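Local coordinates for regulating synaptic membrane exocytosis protein 2 (PDB 2CJS) that probably acts as a Rab3-interacting regulator of synaptic vesicle exocytosis, with a zinc-finger domain that binds another protein, at residues Gly13-Thr18 with Ala37-Arg42. Residues are numbered along the deposited sequence; the frame is centred on the assembly and turned at random. Where two conformers were deposited one is given.
With ZN (zinc ion), chain L.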
ATOM      1  N   GLY C  13      -9.083  11.275 -12.148  1.00 21.24           N
ATOM      2  CA  GLY C  13     -10.044  12.122 -12.889  1.00 21.43           C
ATOM      3  C   GLY C  13     -10.241  13.505 -12.287  1.00 21.68           C
ATOM      4  O   GLY C  13     -10.977  14.326 -12.832  1.00 22.09           O
ATOM      5  N   ILE C  14      -9.575  13.770 -11.167  1.00 20.70           N
ATOM      6  CA  ILE C  14      -9.588  15.078 -10.516  1.00 21.47           C
ATOM      7  C   ILE C  14      -8.364  15.906 -10.810  1.00 22.02           C
ATOM      8  O   ILE C  14      -8.483  17.025 -11.323  1.00 23.07           O
ATOM      9  CB  ILE C  14      -9.774  14.948  -8.957  1.00 21.75           C
ATOM     10  CG1 ILE C  14     -10.937  14.001  -8.570  1.00 22.24           C
ATOM     11  CG2 ILE C  14      -9.943  16.349  -8.277  1.00 23.76           C
ATOM     12  CD1 ILE C  14     -12.394  14.498  -9.043  1.00 23.04           C
ATOM     13  N   CYS C  15      -7.166  15.391 -10.459  1.00 21.49           N
ATOM     14  CA  CYS C  15      -5.935  16.163 -10.649  1.00 21.43           C
ATOM     15  C   CYS C  15      -5.344  15.895 -12.021  1.00 21.09           C
ATOM     16  O   CYS C  15      -4.552  16.711 -12.552  1.00 23.26           O
ATOM     17  CB  CYS C  15      -4.899  15.817  -9.550  1.00 21.67           C
ATOM     18  SG  CYS C  15      -4.250  14.130  -9.487  1.00 20.51           S
ATOM     19  N   HIS C  16      -5.748  14.787 -12.631  1.00 21.24           N
ATOM     20  CA  HIS C  16      -5.215  14.403 -13.992  1.00 21.16           C
ATOM     21  C   HIS C  16      -3.677  14.220 -13.970  1.00 21.82           C
ATOM     22  O   HIS C  16      -3.012  14.426 -14.987  1.00 23.07           O
ATOM     23  CB  HIS C  16      -5.629  15.429 -15.095  1.00 23.51           C
ATOM     24  CG  HIS C  16      -7.110  15.617 -15.186  1.00 24.65           C
ATOM     25  ND1 HIS C  16      -7.963  14.600 -15.574  1.00 26.83           N
ATOM     26  CD2 HIS C  16      -7.892  16.679 -14.873  1.00 27.85           C
ATOM     27  CE1 HIS C  16      -9.210  15.034 -15.495  1.00 27.72           C
ATOM     28  NE2 HIS C  16      -9.195  16.289 -15.073  1.00 24.51           N
ATOM     29  N   LYS C  17      -3.122  13.812 -12.831  0.50 20.99           N
ATOM     30  CA  LYS C  17      -1.686  13.766 -12.717  0.50 20.47           C
ATOM     31  C   LYS C  17      -1.265  12.374 -12.193  0.50 19.47           C
ATOM     32  O   LYS C  17      -0.440  11.704 -12.825  0.50 18.89           O
ATOM     33  CB  LYS C  17      -1.155  14.925 -11.850  0.50 20.96           C
ATOM     34  CG  LYS C  17       0.318  14.848 -11.639  0.50 21.52           C
ATOM     35  CD  LYS C  17       0.981  16.224 -11.536  0.50 27.45           C
ATOM     36  CE  LYS C  17       2.415  16.157 -12.078  0.50 26.60           C
ATOM     37  NZ  LYS C  17       3.384  16.989 -11.350  0.50 25.43           N
ATOM     38  N   THR C  18      -1.863  11.943 -11.079  1.00 19.77           N
ATOM     39  CA  THR C  18      -1.481  10.681 -10.447  1.00 19.33           C
ATOM     40  C   THR C  18      -1.891   9.547 -11.385  1.00 20.00           C
ATOM     41  O   THR C  18      -3.038   9.526 -11.842  1.00 20.61           O
ATOM     42  CB  THR C  18      -2.238  10.494  -9.148  1.00 18.90           C
ATOM     43  OG1 THR C  18      -1.891  11.592  -8.283  1.00 19.51           O
ATOM     44  CG2 THR C  18      -1.907   9.086  -8.488  1.00 18.46           C
ATOM     45  N   ALA C  37      -5.359   9.519  -3.824  1.00 22.95           N
ATOM     46  CA  ALA C  37      -5.381   9.863  -2.367  1.00 22.30           C
ATOM     47  C   ALA C  37      -5.347  11.349  -2.080  1.00 22.40           C
ATOM     48  O   ALA C  37      -5.695  11.772  -0.974  1.00 22.68           O
ATOM     49  CB  ALA C  37      -4.241   9.120  -1.566  1.00 23.36           C
ATOM     50  N   ARG C  38      -4.897  12.155  -3.039  1.00 20.48           N
ATOM     51  CA  ARG C  38      -4.870  13.616  -2.796  1.00 21.48           C
ATOM     52  C   ARG C  38      -6.206  14.258  -3.083  1.00 21.51           C
ATOM     53  O   ARG C  38      -6.405  15.448  -2.775  1.00 22.71           O
ATOM     54  CB  ARG C  38      -3.859  14.315  -3.713  1.00 22.63           C
ATOM     55  CG  ARG C  38      -2.444  14.118  -3.291  1.00 28.31           C
ATOM     56  CD  ARG C  38      -1.510  14.739  -4.353  1.00 32.65           C
ATOM     57  NE  ARG C  38      -0.113  14.759  -3.889  1.00 35.53           N
ATOM     58  CZ  ARG C  38       0.892  15.301  -4.580  1.00 39.29           C
ATOM     59  NH1 ARG C  38       0.648  15.840  -5.778  1.00 36.37           N
ATOM     60  NH2 ARG C  38       2.134  15.303  -4.093  1.00 36.94           N
ATOM     61  N   CYS C  39      -7.133  13.508  -3.687  1.00 21.52           N
ATOM     62  CA  CYS C  39      -8.233  14.159  -4.393  1.00 20.91           C
ATOM     63  C   CYS C  39      -9.602  13.734  -3.888  1.00 21.68           C
ATOM     64  O   CYS C  39     -10.630  14.000  -4.570  1.00 20.92           O
ATOM     65  CB  CYS C  39      -8.097  13.840  -5.886  1.00 20.82           C
ATOM     66  SG  CYS C  39      -6.710  14.753  -6.649  1.00 21.83           S
ATOM     67  N   GLY C  40      -9.655  13.121  -2.716  1.00 20.83           N
ATOM     68  CA  GLY C  40     -10.976  12.787  -2.149  1.00 19.66           C
ATOM     69  C   GLY C  40     -10.727  12.021  -0.852  1.00 22.29           C
ATOM     70  O   GLY C  40      -9.571  11.946  -0.388  1.00 22.31           O
ATOM     71  N   GLY C  41     -11.783  11.533  -0.198  1.00 20.25           N
ATOM     72  CA  GLY C  41     -11.542  10.827   1.088  1.00 21.43           C
ATOM     73  C   GLY C  41     -12.615   9.782   1.270  1.00 21.53           C
ATOM     74  O   GLY C  41     -13.341   9.465   0.347  1.00 20.93           O
ATOM     75  N   ARG C  42     -12.692   9.277   2.495  1.00 21.64           N
ATOM     76  CA  ARG C  42     -13.508   8.104   2.816  1.00 21.90           C
ATOM     77  C   ARG C  42     -14.394   8.474   4.002  1.00 21.97           C
ATOM     78  O   ARG C  42     -13.942   9.179   4.915  1.00 21.91           O
ATOM     79  CB  ARG C  42     -12.541   6.974   3.222  1.00 22.18           C
ATOM     80  CG  ARG C  42     -13.265   5.663   3.452  1.00 24.48           C
ATOM     81  CD  ARG C  42     -12.332   4.599   4.109  1.00 27.06           C
ATOM     82  NE  ARG C  42     -11.745   5.042   5.394  1.00 26.60           N
ATOM     83  CZ  ARG C  42     -10.820   4.329   6.039  1.00 30.68           C
ATOM     84  NH1 ARG C  42     -10.415   3.179   5.513  1.00 29.80           N
ATOM     85  NH2 ARG C  42     -10.297   4.750   7.196  1.00 28.56           N
TER
HETATM   86 ZN    ZN L 201      -5.710  13.109  -7.950  1.00 19.09          ZN
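A shared zinc ion joins Cys15 to Cys39: each segment gives it one sulfur, the two have no direct hydrogen bond, and their contact amounts to little more than three side chains. Cys15 SG lies 2.4 Å and Cys39 SG 2.3 Å from the zinc, at an S-Zn-S angle close to tetrahedral. Cys12 and Cys36 complete the four-cysteine site. The Cys15 sulfur stands between its backbone N and carbonyl carbon (chi1 64°), which turns it to the metal; Cys15 CB lies 3.6 Å from Cys39 SG. Cys15 SG receives two weak N-H bonds from the loop that turns around it, from Lys17 N at 3.5 Å and from Thr18 N at 3.6 Å, the latter nearly straight (N-H...S angle 173°). These bonds would probably draw negative charge off the thiolate and help fix its direction.

Beside the metal, Ile14 sets its branch point against Cys39, CB to CB at 3.7 Å. With CG2 anti to the backbone N and CG1 beside that nitrogen (chi1 -48°), both branches lean on the same side of the cysteine methylene, CG1 and CG2 each 3.9 Å from Cys39 CB; CG2 also approaches the sulfur. An alanine here would remove both branches, and is likely to open a gap alongside the Cys39 methylene and weaken the apolar shielding of the zinc site.

The pairing of Cys12 and Cys15 with Cys36 and Cys39, while Cys28, Cys31, Cys54 and Cys57 hold a second zinc, is the cross-brace arrangement of RING-like fingers. Ile14 reaches between the two sites, touching Thr33 and Cys54. Lys17 and Arg38 meet the chain of another protein, Arg38 through a salt bridge. The 13-18 loop leads into strand 19-20, whereas segment 37-42 runs into strand 40-45, which pairs antiparallel with strand 49-54 ahead of helix 55-61.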